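Local coordinates for protein phytase (Debaryomyces castellii, PDB 2GFI) that hydrolyses phytate (inositol hexakisphosphate) at its 3-phosphate, as a 3-phytase of the histidine acid phosphatase family, at residues S68-R73 / G166-T171; L158-S163 / L328-D333; M138-A143 / Q173-G178. One frame throughout, in Å; residues are numbered along the deposited sequence.

Contact 1. Residues S68-R73 / G166-T171; sequences SRHGER and GRVYQT
His70 and Arg167 lie side by side and point the same way: the aliphatic CD of Arg167 covers the middle of one face of the imidazole, although the modelled separation is too short to be trusted in detail. Arg69 CG lies over the opposite face, while Val168 CG2 meets the ring at its edge, 4.1 Å from His70 CD2. Arg167 bends at chi3 (93°), which brings NE to 3.3 Å from Arg73 CD, and His70 NE2 lies in plane at the edge of the Arg73 guanidinium. Ring rotation is fixed by His70 ND1, which donates to Gly71 O at 2.7 Å with an N-H...O angle of 178°.

Thr171 holds the backbone. Its OG1 accepts from Gly71 N (2.9 Å, 152°) and donates to Arg167 O (2.8 Å), a carbonyl that also accepts from Thr171 N, from the opposite face of its plane. One hydroxyl thus ties the loop after strand 59-69 to helix 166-180. Farther out, Glu119 forms a salt bridge with Arg167; Arg69 NH1 is hydrogen-bonded to Gly39 O, and NH2 forms a salt bridge with Asp333.

The segment carries the family's RHGxR signature, with His70 the predicted nucleophile. Two arginines of like charge set close together, Arg73 NE over the face of the Arg167 guanidinium, would probably raise the local positive potential, though Glu119 would partly balance Arg167, consistent with a pocket for phosphate groups.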
ATOM      1  N   SER A  68     -20.420  -1.317 -20.559  1.00 21.11           N
ATOM      2  CA  SER A  68     -20.255  -0.713 -19.269  1.00 21.23           C
ATOM      3  C   SER A  68     -21.600  -0.622 -18.526  1.00 21.41           C
ATOM      4  O   SER A  68     -22.644  -0.332 -19.137  1.00 22.61           O
ATOM      5  CB  SER A  68     -19.648   0.658 -19.447  1.00 20.63           C
ATOM      6  OG  SER A  68     -19.596   1.312 -18.213  1.00 21.43           O
ATOM      7  N   ARG A  69     -21.573  -0.925 -17.232  1.00 20.12           N
ATOM      8  CA  ARG A  69     -22.690  -0.664 -16.338  1.00 20.24           C
ATOM      9  C   ARG A  69     -22.672   0.842 -16.055  1.00 20.56           C
ATOM     10  O   ARG A  69     -21.659   1.521 -16.316  1.00 21.15           O
ATOM     11  CB  ARG A  69     -22.478  -1.434 -15.041  1.00 19.60           C
ATOM     12  CG  ARG A  69     -23.637  -1.437 -14.136  1.00 20.12           C
ATOM     13  CD  ARG A  69     -23.347  -2.038 -12.797  1.00 21.08           C
ATOM     14  NE  ARG A  69     -24.513  -1.957 -11.936  1.00 20.90           N
ATOM     15  CZ  ARG A  69     -24.563  -2.438 -10.711  1.00 20.52           C
ATOM     16  NH1 ARG A  69     -23.509  -3.038 -10.185  1.00 21.87           N
ATOM     17  NH2 ARG A  69     -25.670  -2.323 -10.001  1.00 23.03           N
ATOM     18  N   HIS A  70     -23.779   1.382 -15.552  1.00 20.50           N
ATOM     19  CA  HIS A  70     -23.747   2.733 -14.999  1.00 19.88           C
ATOM     20  C   HIS A  70     -22.737   2.724 -13.845  1.00 20.68           C
ATOM     21  O   HIS A  70     -22.422   1.636 -13.305  1.00 21.04           O
ATOM     22  CB  HIS A  70     -25.121   3.135 -14.474  1.00 19.36           C
ATOM     23  CG  HIS A  70     -25.702   2.159 -13.490  1.00 17.82           C
ATOM     24  ND1 HIS A  70     -25.302   2.093 -12.168  1.00 15.30           N
ATOM     25  CD2 HIS A  70     -26.654   1.208 -13.645  1.00 16.07           C
ATOM     26  CE1 HIS A  70     -25.966   1.128 -11.559  1.00 15.83           C
ATOM     27  NE2 HIS A  70     -26.819   0.595 -12.426  1.00 17.65           N
ATOM     28  N   GLY A  71     -22.234   3.899 -13.444  1.00 20.41           N
ATOM     29  CA  GLY A  71     -21.376   3.953 -12.249  1.00 19.98           C
ATOM     30  C   GLY A  71     -22.173   3.828 -10.946  1.00 19.47           C
ATOM     31  O   GLY A  71     -23.398   3.654 -10.975  1.00 19.07           O
ATOM     32  N   GLU A  72     -21.469   3.947  -9.817  1.00 18.37           N
ATOM     33  CA  GLU A  72     -22.067   3.963  -8.503  1.00 18.25           C
ATOM     34  C   GLU A  72     -23.270   4.903  -8.472  1.00 18.51           C
ATOM     35  O   GLU A  72     -23.264   5.962  -9.085  1.00 19.07           O
ATOM     36  CB  GLU A  72     -21.045   4.381  -7.442  1.00 17.39           C
ATOM     37  CG  GLU A  72     -19.912   3.377  -7.199  1.00 16.51           C
ATOM     38  CD  GLU A  72     -18.710   3.512  -8.147  1.00 16.53           C
ATOM     39  OE1 GLU A  72     -18.835   4.000  -9.288  1.00 13.89           O
ATOM     40  OE2 GLU A  72     -17.601   3.114  -7.755  1.00 17.31           O
ATOM     41  N   ARG A  73     -24.289   4.506  -7.738  1.00 18.97           N
ATOM     42  CA  ARG A  73     -25.517   5.243  -7.675  1.00 19.81           C
ATOM     43  C   ARG A  73     -26.067   5.253  -6.265  1.00 20.95           C
ATOM     44  O   ARG A  73     -25.594   4.529  -5.365  1.00 21.91           O
ATOM     45  CB  ARG A  73     -26.536   4.642  -8.654  1.00 19.74           C
ATOM     46  CG  ARG A  73     -26.686   3.112  -8.565  1.00 20.22           C
ATOM     47  CD  ARG A  73     -28.045   2.717  -9.013  1.00 23.04           C
ATOM     48  NE  ARG A  73     -28.325   1.298  -9.021  1.00 26.41           N
ATOM     49  CZ  ARG A  73     -28.917   0.676  -8.012  1.00 25.37           C
ATOM     50  NH1 ARG A  73     -29.240   1.335  -6.921  1.00 26.94           N
ATOM     51  NH2 ARG A  73     -29.177  -0.603  -8.084  1.00 26.89           N
ATOM     52  N   GLY A 166     -31.626   6.826 -16.781  1.00 26.00           N
ATOM     53  CA  GLY A 166     -30.937   8.068 -16.457  1.00 25.04           C
ATOM     54  C   GLY A 166     -29.486   7.850 -16.009  1.00 24.80           C
ATOM     55  O   GLY A 166     -28.553   8.485 -16.536  1.00 24.87           O
ATOM     56  N   ARG A 167     -29.307   6.975 -15.021  1.00 23.32           N
ATOM     57  CA  ARG A 167     -27.992   6.672 -14.467  1.00 22.54           C
ATOM     58  C   ARG A 167     -27.066   6.097 -15.564  1.00 22.16           C
ATOM     59  O   ARG A 167     -25.904   6.429 -15.599  1.00 21.58           O
ATOM     60  CB  ARG A 167     -28.104   5.719 -13.237  1.00 21.97           C
ATOM     61  CG  ARG A 167     -28.732   4.392 -13.549  1.00 21.55           C
ATOM     62  CD  ARG A 167     -28.615   3.282 -12.482  1.00 22.64           C
ATOM     63  NE  ARG A 167     -29.794   3.405 -11.701  1.00 28.09           N
ATOM     64  CZ  ARG A 167     -30.715   2.497 -11.469  1.00 24.36           C
ATOM     65  NH1 ARG A 167     -30.641   1.250 -11.875  1.00 26.07           N
ATOM     66  NH2 ARG A 167     -31.721   2.875 -10.736  1.00 30.03           N
ATOM     67  N   VAL A 168     -27.599   5.242 -16.447  1.00 22.50           N
ATOM     68  CA  VAL A 168     -26.824   4.610 -17.509  1.00 22.80           C
ATOM     69  C   VAL A 168     -26.380   5.685 -18.510  1.00 23.42           C
ATOM     70  O   VAL A 168     -25.206   5.761 -18.943  1.00 24.11           O
ATOM     71  CB  VAL A 168     -27.657   3.556 -18.248  1.00 22.77           C
ATOM     72  CG1 VAL A 168     -26.979   3.109 -19.494  1.00 21.45           C
ATOM     73  CG2 VAL A 168     -27.933   2.326 -17.365  1.00 23.76           C
ATOM     74  N   TYR A 169     -27.341   6.522 -18.864  1.00 22.74           N
ATOM     75  CA  TYR A 169     -27.127   7.540 -19.831  1.00 22.53           C
ATOM     76  C   TYR A 169     -26.080   8.509 -19.303  1.00 22.19           C
ATOM     77  O   TYR A 169     -25.193   8.959 -20.045  1.00 22.76           O
ATOM     78  CB  TYR A 169     -28.431   8.290 -20.137  1.00 22.08           C
ATOM     79  CG  TYR A 169     -28.156   9.523 -20.958  1.00 21.84           C
ATOM     80  CD1 TYR A 169     -27.979   9.448 -22.350  1.00 22.72           C
ATOM     81  CD2 TYR A 169     -28.023  10.754 -20.347  1.00 21.48           C
ATOM     82  CE1 TYR A 169     -27.692  10.592 -23.108  1.00 19.75           C
ATOM     83  CE2 TYR A 169     -27.731  11.869 -21.078  1.00 22.43           C
ATOM     84  CZ  TYR A 169     -27.584  11.783 -22.448  1.00 21.70           C
ATOM     85  OH  TYR A 169     -27.314  12.934 -23.122  1.00 22.74           O
ATOM     86  N   GLN A 170     -26.196   8.840 -18.025  1.00 21.10           N
ATOM     87  CA  GLN A 170     -25.276   9.793 -17.424  1.00 20.34           C
ATOM     88  C   GLN A 170     -23.868   9.201 -17.375  1.00 19.10           C
ATOM     89  O   GLN A 170     -22.906   9.859 -17.684  1.00 19.83           O
ATOM     90  CB  GLN A 170     -25.753  10.243 -16.039  1.00 19.72           C
ATOM     91  CG  GLN A 170     -24.914  11.360 -15.501  1.00 19.34           C
ATOM     92  CD  GLN A 170     -25.552  12.029 -14.323  1.00 21.34           C
ATOM     93  OE1 GLN A 170     -25.969  11.351 -13.388  1.00 18.76           O
ATOM     94  NE2 GLN A 170     -25.607  13.375 -14.343  1.00 17.71           N
ATOM     95  N   THR A 171     -23.773   7.935 -17.043  1.00 19.07           N
ATOM     96  CA  THR A 171     -22.516   7.228 -17.098  1.00 19.33           C
ATOM     97  C   THR A 171     -21.869   7.416 -18.465  1.00 19.42           C
ATOM     98  O   THR A 171     -20.686   7.777 -18.538  1.00 18.10           O
ATOM     99  CB  THR A 171     -22.735   5.775 -16.795  1.00 19.20           C
ATOM    100  OG1 THR A 171     -23.193   5.680 -15.453  1.00 20.69           O
ATOM    101  CG2 THR A 171     -21.400   5.015 -16.761  1.00 18.46           C
TER

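Contact 2. Residues L158-S163 / L328-D333; sequences LPVFTS and LSFTHD
The rings of Phe161 and Phe330 each turn an edge to a carbonyl of the neighbouring strand: Leu328 O lies in the plane of the Phe161 ring, 3.5 Å from Phe161 CD2, and Phe161 O lies in that of Phe330, 3.3 Å from Phe330 CD2. The two rings occupy opposite faces of the sheet, as their neighbours confirm. Phe161 pairs edge-to-face with Tyr443 and Tyr446, whereas Phe330 does so with Phe175 of helix 166-180. Val160 CG1 approaches the Phe330 ring obliquely, 3.9 Å from CE2. The third flat group, His332, has CE1 3.9 Å from Ser163 OG, which sits obliquely to the ring and is hydrogen-bonded to Glu196.

The short strand axes run 14° apart in the same direction, and the bonding is that of parallel neighbours. Phe161 N donates to Leu328 O at 2.7 Å and 164°, and Phe161 O accepts from Phe330 N with a more bent angle of 131°. Farther along, Ser163 N reaches Phe330 O at 3.1 Å. At the other end a water takes over the ladder, donating to Pro159 O and accepting from Leu328 N. Leu328 CD1 packs 3.7 Å from Leu158 CD2, the two side chains crossing at about a right angle.

Every residue touching across this pair is buried, and the backbone polar groups named here are met by strand partners or by the water. This bonded backbone gives a fixed base from which Thr331 and His332, the N-cap of helix 333-343, lead to Asp333, and would help to position that predicted proton donor.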
ATOM      1  N   LEU A 158     -17.382  10.345 -32.303  1.00 30.55           N
ATOM      2  CA  LEU A 158     -17.429   9.187 -31.415  1.00 27.75           C
ATOM      3  C   LEU A 158     -18.885   8.857 -31.176  1.00 26.84           C
ATOM      4  O   LEU A 158     -19.621   9.699 -30.671  1.00 26.66           O
ATOM      5  CB  LEU A 158     -16.737   9.492 -30.082  1.00 27.09           C
ATOM      6  CG  LEU A 158     -16.671   8.362 -29.063  1.00 25.79           C
ATOM      7  CD1 LEU A 158     -15.658   7.268 -29.503  1.00 21.09           C
ATOM      8  CD2 LEU A 158     -16.363   8.958 -27.645  1.00 26.16           C
ATOM      9  N   PRO A 159     -19.319   7.669 -31.590  1.00 25.96           N
ATOM     10  CA  PRO A 159     -20.657   7.202 -31.245  1.00 25.72           C
ATOM     11  C   PRO A 159     -20.670   6.598 -29.828  1.00 26.12           C
ATOM     12  O   PRO A 159     -19.681   5.975 -29.356  1.00 26.74           O
ATOM     13  CB  PRO A 159     -20.956   6.145 -32.314  1.00 24.77           C
ATOM     14  CG  PRO A 159     -19.601   5.626 -32.701  1.00 25.36           C
ATOM     15  CD  PRO A 159     -18.585   6.699 -32.431  1.00 25.08           C
ATOM     16  N   VAL A 160     -21.770   6.803 -29.130  1.00 25.46           N
ATOM     17  CA  VAL A 160     -21.900   6.231 -27.804  1.00 24.81           C
ATOM     18  C   VAL A 160     -23.240   5.521 -27.842  1.00 24.53           C
ATOM     19  O   VAL A 160     -24.167   6.016 -28.421  1.00 25.60           O
ATOM     20  CB  VAL A 160     -21.771   7.328 -26.700  1.00 24.34           C
ATOM     21  CG1 VAL A 160     -22.179   6.812 -25.368  1.00 23.58           C
ATOM     22  CG2 VAL A 160     -20.330   7.860 -26.626  1.00 23.52           C
ATOM     23  N   PHE A 161     -23.318   4.324 -27.313  1.00 24.39           N
ATOM     24  CA  PHE A 161     -24.577   3.631 -27.249  1.00 24.56           C
ATOM     25  C   PHE A 161     -24.888   3.446 -25.771  1.00 25.50           C
ATOM     26  O   PHE A 161     -24.050   2.952 -24.987  1.00 25.91           O
ATOM     27  CB  PHE A 161     -24.509   2.307 -28.026  1.00 24.29           C
ATOM     28  CG  PHE A 161     -24.003   2.480 -29.434  1.00 22.98           C
ATOM     29  CD1 PHE A 161     -24.892   2.629 -30.489  1.00 22.88           C
ATOM     30  CD2 PHE A 161     -22.654   2.587 -29.678  1.00 22.15           C
ATOM     31  CE1 PHE A 161     -24.437   2.847 -31.771  1.00 22.31           C
ATOM     32  CE2 PHE A 161     -22.184   2.820 -30.955  1.00 25.30           C
ATOM     33  CZ  PHE A 161     -23.080   2.939 -32.013  1.00 23.36           C
ATOM     34  N   THR A 162     -26.073   3.902 -25.393  1.00 25.41           N
ATOM     35  CA  THR A 162     -26.519   3.812 -24.038  1.00 25.67           C
ATOM     36  C   THR A 162     -28.006   3.504 -24.001  1.00 26.40           C
ATOM     37  O   THR A 162     -28.723   3.870 -24.919  1.00 26.65           O
ATOM     38  CB  THR A 162     -26.231   5.139 -23.307  1.00 25.11           C
ATOM     39  OG1 THR A 162     -26.766   5.041 -21.985  1.00 22.89           O
ATOM     40  CG2 THR A 162     -26.989   6.265 -23.918  1.00 24.88           C
ATOM     41  N   SER A 163     -28.470   2.827 -22.949  1.00 26.57           N
ATOM     42  CA  SER A 163     -29.904   2.693 -22.739  1.00 26.70           C
ATOM     43  C   SER A 163     -30.429   4.008 -22.169  1.00 26.48           C
ATOM     44  O   SER A 163     -29.663   4.912 -21.859  1.00 26.84           O
ATOM     45  CB  SER A 163     -30.254   1.498 -21.832  1.00 27.03           C
ATOM     46  OG  SER A 163     -30.313   1.908 -20.475  1.00 26.29           O
ATOM     47  N   LEU A 328     -18.721   1.725 -27.602  1.00 25.84           N
ATOM     48  CA  LEU A 328     -18.994   2.136 -26.245  1.00 24.38           C
ATOM     49  C   LEU A 328     -20.483   1.967 -25.960  1.00 24.63           C
ATOM     50  O   LEU A 328     -21.319   2.737 -26.452  1.00 23.35           O
ATOM     51  CB  LEU A 328     -18.584   3.596 -26.040  1.00 23.22           C
ATOM     52  CG  LEU A 328     -17.173   3.981 -26.486  1.00 22.48           C
ATOM     53  CD1 LEU A 328     -16.982   5.482 -26.396  1.00 20.74           C
ATOM     54  CD2 LEU A 328     -16.106   3.245 -25.639  1.00 20.75           C
ATOM     55  N   SER A 329     -20.793   0.959 -25.139  1.00 24.73           N
ATOM     56  CA  SER A 329     -22.166   0.593 -24.807  1.00 24.17           C
ATOM     57  C   SER A 329     -22.314   0.594 -23.299  1.00 23.93           C
ATOM     58  O   SER A 329     -21.490   0.029 -22.580  1.00 23.04           O
ATOM     59  CB  SER A 329     -22.514  -0.816 -25.315  1.00 23.87           C
ATOM     60  OG  SER A 329     -22.367  -0.882 -26.706  1.00 24.77           O
ATOM     61  N   PHE A 330     -23.425   1.174 -22.857  1.00 24.06           N
ATOM     62  CA  PHE A 330     -23.718   1.430 -21.465  1.00 23.63           C
ATOM     63  C   PHE A 330     -25.098   0.899 -21.172  1.00 24.03           C
ATOM     64  O   PHE A 330     -26.036   1.215 -21.880  1.00 23.88           O
ATOM     65  CB  PHE A 330     -23.658   2.925 -21.209  1.00 22.60           C
ATOM     66  CG  PHE A 330     -22.303   3.476 -21.375  1.00 22.18           C
ATOM     67  CD1 PHE A 330     -21.435   3.537 -20.294  1.00 20.32           C
ATOM     68  CD2 PHE A 330     -21.858   3.880 -22.634  1.00 21.11           C
ATOM     69  CE1 PHE A 330     -20.167   4.011 -20.455  1.00 19.68           C
ATOM     70  CE2 PHE A 330     -20.588   4.354 -22.807  1.00 20.55           C
ATOM     71  CZ  PHE A 330     -19.732   4.419 -21.712  1.00 21.44           C
ATOM     72  N   THR A 331     -25.212   0.095 -20.120  1.00 24.56           N
ATOM     73  CA  THR A 331     -26.453  -0.560 -19.803  1.00 25.36           C
ATOM     74  C   THR A 331     -26.419  -0.987 -18.322  1.00 25.69           C
ATOM     75  O   THR A 331     -25.650  -0.422 -17.568  1.00 26.72           O
ATOM     76  CB  THR A 331     -26.705  -1.713 -20.798  1.00 26.07           C
ATOM     77  OG1 THR A 331     -28.006  -2.282 -20.560  1.00 29.08           O
ATOM     78  CG2 THR A 331     -25.718  -2.865 -20.591  1.00 24.94           C
ATOM     79  N   HIS A 332     -27.259  -1.926 -17.891  1.00 25.69           N
ATOM     80  CA  HIS A 332     -27.356  -2.273 -16.482  1.00 26.13           C
ATOM     81  C   HIS A 332     -26.543  -3.524 -16.172  1.00 26.26           C
ATOM     82  O   HIS A 332     -26.101  -4.224 -17.068  1.00 26.52           O
ATOM     83  CB  HIS A 332     -28.821  -2.546 -16.102  1.00 26.82           C
ATOM     84  CG  HIS A 332     -29.708  -1.347 -16.198  1.00 28.04           C
ATOM     85  ND1 HIS A 332     -30.336  -0.983 -17.372  1.00 29.75           N
ATOM     86  CD2 HIS A 332     -30.096  -0.445 -15.264  1.00 27.77           C
ATOM     87  CE1 HIS A 332     -31.071   0.096 -17.157  1.00 29.25           C
ATOM     88  NE2 HIS A 332     -30.933   0.450 -15.891  1.00 30.38           N
ATOM     89  N   ASP A 333     -26.363  -3.820 -14.895  1.00 26.62           N
ATOM     90  CA  ASP A 333     -25.681  -5.036 -14.505  1.00 27.54           C
ATOM     91  C   ASP A 333     -26.377  -6.257 -15.087  1.00 27.00           C
ATOM     92  O   ASP A 333     -25.721  -7.193 -15.594  1.00 27.46           O
ATOM     93  CB  ASP A 333     -25.559  -5.143 -12.977  1.00 28.33           C
ATOM     94  CG  ASP A 333     -26.879  -4.938 -12.247  1.00 31.22           C
ATOM     95  OD1 ASP A 333     -27.932  -4.629 -12.864  1.00 35.51           O
ATOM     96  OD2 ASP A 333     -26.959  -5.059 -11.011  1.00 35.91           O
TER
HETATM   97  O   HOH W   1     -18.978   3.548 -29.763  1.00 22.23           O

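Contact 3. Residues M138-A143 / Q173-G178; sequences MKHGIA and QYFARG
Gly141 and Gly178 bring the two helices together: the short axes approach to 6.4 Å, and the backbones touch at Gly141 C and Gly178 C, 3.6 Å apart. The evidence for tight packing is a series of CA-H...O contacts running in both directions. Gly141 CA lies 3.3 Å from Phe175 O, Gly178 CA 3.4 Å from Met138 O, and Met138 CA 3.3 Å from Tyr174 O. Neither glycine has a side chain, and at each the position where one would start is turned to the other helix, which permits so close an approach. The crossing is parallel and right-handed at -39°, and with Ala137 four residues before Gly141 it resembles the GASright association of helices; no conventional hydrogen bond spans it.

Beside the glycines, Phe175 closes one flank. Its CG is anti to the backbone N (chi1 180°), which carries the ring toward helix 133-148, where Gly141 CA lies over one face, 3.6 Å from the centroid. The ring edge makes a T-shaped stack with His140, planes at 88°, with Phe175 CE1 above the centre of the His140 ring.

The other flank is held at Met138 CE by side-chain atoms alone, and is the more open one at partly exposed Arg177. Met138 bends at chi3 and has CE 3.6 Å from Arg177 CB and 3.7 Å from Tyr174 CD2, the latter obliquely to the ring. Here the third subunit adjoins: Tyr174 OH hydrogen-bonds Asp182 N of that chain, and Met138 packs on its Ile142.

Helix 133-148 is thereby fastened along helix 166-180, with His140 and Phe175 both resting on Leu66 of strand 59-69, and Phe175 reaching Phe330 of strand 326-331.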
ATOM      1  N   MET A 138     -16.116   9.027 -15.580  1.00 18.09           N
ATOM      2  CA  MET A 138     -15.181   9.996 -16.149  1.00 19.02           C
ATOM      3  C   MET A 138     -13.725   9.480 -16.137  1.00 18.27           C
ATOM      4  O   MET A 138     -13.054   9.502 -17.160  1.00 19.09           O
ATOM      5  CB  MET A 138     -15.299  11.349 -15.436  1.00 18.88           C
ATOM      6  CG  MET A 138     -14.552  12.506 -16.128  1.00 19.99           C
ATOM      7  SD  MET A 138     -15.026  14.205 -15.628  1.00 24.13           S
ATOM      8  CE  MET A 138     -16.173  14.578 -16.916  1.00 25.87           C
ATOM      9  N   LYS A 139     -13.240   8.977 -15.006  1.00 17.56           N
ATOM     10  CA  LYS A 139     -11.846   8.486 -14.906  1.00 16.55           C
ATOM     11  C   LYS A 139     -11.634   7.313 -15.838  1.00 16.42           C
ATOM     12  O   LYS A 139     -10.538   7.154 -16.401  1.00 15.54           O
ATOM     13  CB  LYS A 139     -11.496   8.038 -13.483  1.00 15.67           C
ATOM     14  CG  LYS A 139     -11.453   9.115 -12.467  1.00 15.96           C
ATOM     15  CD  LYS A 139     -10.984   8.531 -11.128  1.00 15.61           C
ATOM     16  CE  LYS A 139     -10.808   9.610 -10.063  1.00 15.45           C
ATOM     17  NZ  LYS A 139     -10.948   9.003  -8.709  1.00 17.02           N
ATOM     18  N   HIS A 140     -12.678   6.472 -15.953  1.00 16.63           N
ATOM     19  CA  HIS A 140     -12.665   5.338 -16.845  1.00 16.64           C
ATOM     20  C   HIS A 140     -12.515   5.812 -18.310  1.00 17.22           C
ATOM     21  O   HIS A 140     -11.688   5.293 -19.045  1.00 18.27           O
ATOM     22  CB  HIS A 140     -13.922   4.466 -16.685  1.00 16.16           C
ATOM     23  CG  HIS A 140     -13.893   3.219 -17.525  1.00 15.95           C
ATOM     24  ND1 HIS A 140     -15.001   2.427 -17.733  1.00 15.80           N
ATOM     25  CD2 HIS A 140     -12.887   2.652 -18.239  1.00 13.68           C
ATOM     26  CE1 HIS A 140     -14.678   1.412 -18.520  1.00 14.95           C
ATOM     27  NE2 HIS A 140     -13.394   1.515 -18.831  1.00 13.51           N
ATOM     28  N   GLY A 141     -13.314   6.786 -18.716  1.00 17.10           N
ATOM     29  CA  GLY A 141     -13.214   7.360 -20.047  1.00 17.43           C
ATOM     30  C   GLY A 141     -11.796   7.827 -20.328  1.00 17.82           C
ATOM     31  O   GLY A 141     -11.252   7.487 -21.349  1.00 18.58           O
ATOM     32  N   ILE A 142     -11.186   8.576 -19.407  1.00 17.36           N
ATOM     33  CA  ILE A 142      -9.818   9.046 -19.571  1.00 17.79           C
ATOM     34  C   ILE A 142      -8.856   7.892 -19.814  1.00 18.71           C
ATOM     35  O   ILE A 142      -8.051   7.933 -20.719  1.00 19.95           O
ATOM     36  CB  ILE A 142      -9.359   9.827 -18.312  1.00 17.81           C
ATOM     37  CG1 ILE A 142     -10.191  11.102 -18.082  1.00 16.33           C
ATOM     38  CG2 ILE A 142      -7.849  10.094 -18.346  1.00 14.77           C
ATOM     39  CD1 ILE A 142      -9.801  11.881 -16.754  1.00 16.88           C
ATOM     40  N   ALA A 143      -8.945   6.874 -18.967  1.00 19.64           N
ATOM     41  CA  ALA A 143      -8.062   5.731 -18.976  1.00 19.31           C
ATOM     42  C   ALA A 143      -8.246   4.993 -20.273  1.00 19.57           C
ATOM     43  O   ALA A 143      -7.304   4.442 -20.849  1.00 19.01           O
ATOM     44  CB  ALA A 143      -8.393   4.796 -17.783  1.00 18.99           C
ATOM     45  N   GLN A 173     -22.147   9.594 -20.641  1.00 19.42           N
ATOM     46  CA  GLN A 173     -21.738  10.978 -20.884  1.00 19.44           C
ATOM     47  C   GLN A 173     -20.514  11.345 -20.102  1.00 19.40           C
ATOM     48  O   GLN A 173     -19.668  12.072 -20.598  1.00 20.10           O
ATOM     49  CB  GLN A 173     -22.869  11.954 -20.523  1.00 19.55           C
ATOM     50  CG  GLN A 173     -24.087  11.769 -21.414  1.00 19.84           C
ATOM     51  CD  GLN A 173     -23.708  11.839 -22.875  1.00 20.86           C
ATOM     52  OE1 GLN A 173     -23.614  10.808 -23.552  1.00 24.80           O
ATOM     53  NE2 GLN A 173     -23.425  13.028 -23.343  1.00 19.40           N
ATOM     54  N   TYR A 174     -20.422  10.874 -18.863  1.00 18.47           N
ATOM     55  CA  TYR A 174     -19.214  11.127 -18.105  1.00 18.21           C
ATOM     56  C   TYR A 174     -18.040  10.372 -18.708  1.00 17.76           C
ATOM     57  O   TYR A 174     -16.966  10.912 -18.800  1.00 17.76           O
ATOM     58  CB  TYR A 174     -19.397  10.784 -16.631  1.00 18.25           C
ATOM     59  CG  TYR A 174     -19.918  11.965 -15.877  1.00 16.76           C
ATOM     60  CD1 TYR A 174     -21.279  12.199 -15.782  1.00 17.85           C
ATOM     61  CD2 TYR A 174     -19.050  12.859 -15.270  1.00 18.53           C
ATOM     62  CE1 TYR A 174     -21.780  13.297 -15.063  1.00 18.33           C
ATOM     63  CE2 TYR A 174     -19.522  13.937 -14.536  1.00 19.54           C
ATOM     64  CZ  TYR A 174     -20.901  14.157 -14.454  1.00 18.86           C
ATOM     65  OH  TYR A 174     -21.387  15.251 -13.762  1.00 20.33           O
ATOM     66  N   PHE A 175     -18.272   9.132 -19.131  1.00 17.49           N
ATOM     67  CA  PHE A 175     -17.276   8.370 -19.788  1.00 17.82           C
ATOM     68  C   PHE A 175     -16.795   9.087 -21.048  1.00 18.69           C
ATOM     69  O   PHE A 175     -15.588   9.265 -21.215  1.00 19.93           O
ATOM     70  CB  PHE A 175     -17.832   7.000 -20.174  1.00 18.24           C
ATOM     71  CG  PHE A 175     -16.826   6.138 -20.884  1.00 18.87           C
ATOM     72  CD1 PHE A 175     -16.088   5.197 -20.180  1.00 17.37           C
ATOM     73  CD2 PHE A 175     -16.580   6.310 -22.255  1.00 19.39           C
ATOM     74  CE1 PHE A 175     -15.137   4.422 -20.831  1.00 17.79           C
ATOM     75  CE2 PHE A 175     -15.618   5.532 -22.913  1.00 17.72           C
ATOM     76  CZ  PHE A 175     -14.902   4.595 -22.205  1.00 17.02           C
ATOM     77  N   ALA A 176     -17.730   9.506 -21.908  1.00 18.20           N
ATOM     78  CA  ALA A 176     -17.416  10.155 -23.168  1.00 18.79           C
ATOM     79  C   ALA A 176     -16.647  11.427 -22.906  1.00 19.95           C
ATOM     80  O   ALA A 176     -15.686  11.744 -23.630  1.00 19.93           O
ATOM     81  CB  ALA A 176     -18.675  10.419 -23.986  1.00 18.83           C
ATOM     82  N   ARG A 177     -17.022  12.135 -21.833  1.00 20.72           N
ATOM     83  CA  ARG A 177     -16.313  13.337 -21.460  1.00 20.65           C
ATOM     84  C   ARG A 177     -14.904  13.028 -20.979  1.00 21.08           C
ATOM     85  O   ARG A 177     -13.956  13.762 -21.286  1.00 21.28           O
ATOM     86  CB  ARG A 177     -17.067  14.111 -20.404  1.00 20.68           C
ATOM     87  CG  ARG A 177     -18.306  14.791 -20.941  1.00 20.12           C
ATOM     88  CD  ARG A 177     -19.156  15.406 -19.842  1.00 18.44           C
ATOM     89  NE  ARG A 177     -20.397  15.935 -20.377  1.00 18.25           N
ATOM     90  CZ  ARG A 177     -20.525  17.161 -20.858  1.00 19.34           C
ATOM     91  NH1 ARG A 177     -19.467  17.964 -20.906  1.00 15.62           N
ATOM     92  NH2 ARG A 177     -21.704  17.571 -21.324  1.00 19.34           N
ATOM     93  N   GLY A 178     -14.750  11.957 -20.209  1.00 20.42           N
ATOM     94  CA  GLY A 178     -13.413  11.583 -19.820  1.00 20.05           C
ATOM     95  C   GLY A 178     -12.619  11.248 -21.077  1.00 20.42           C
ATOM     96  O   GLY A 178     -11.452  11.617 -21.208  1.00 19.69           O
TER

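In the fold
All three contacts are buried but differ in distance from the chain centre and in what binds them. Contact 1, centred about 10 Å from the centre of the chain, is a polar loop-to-helix junction at the predicted active site; contact 2 is backbone-bonded sheet that no other chain touches; contact 3, about 17 Å out by the same measure, relies on glycine backbones and aromatic rings and borders other subunits more extensively than contact 1. Contacts 1 and 3 share helix 166-180, its start serving the active-site loop and its later turns helix 133-148. Contacts 1 and 2 meet where Ser68 N lies 2.7 Å from Ser329 O, probably a hydrogen bond. Contacts 2 and 3 touch through Phe330 and Phe175.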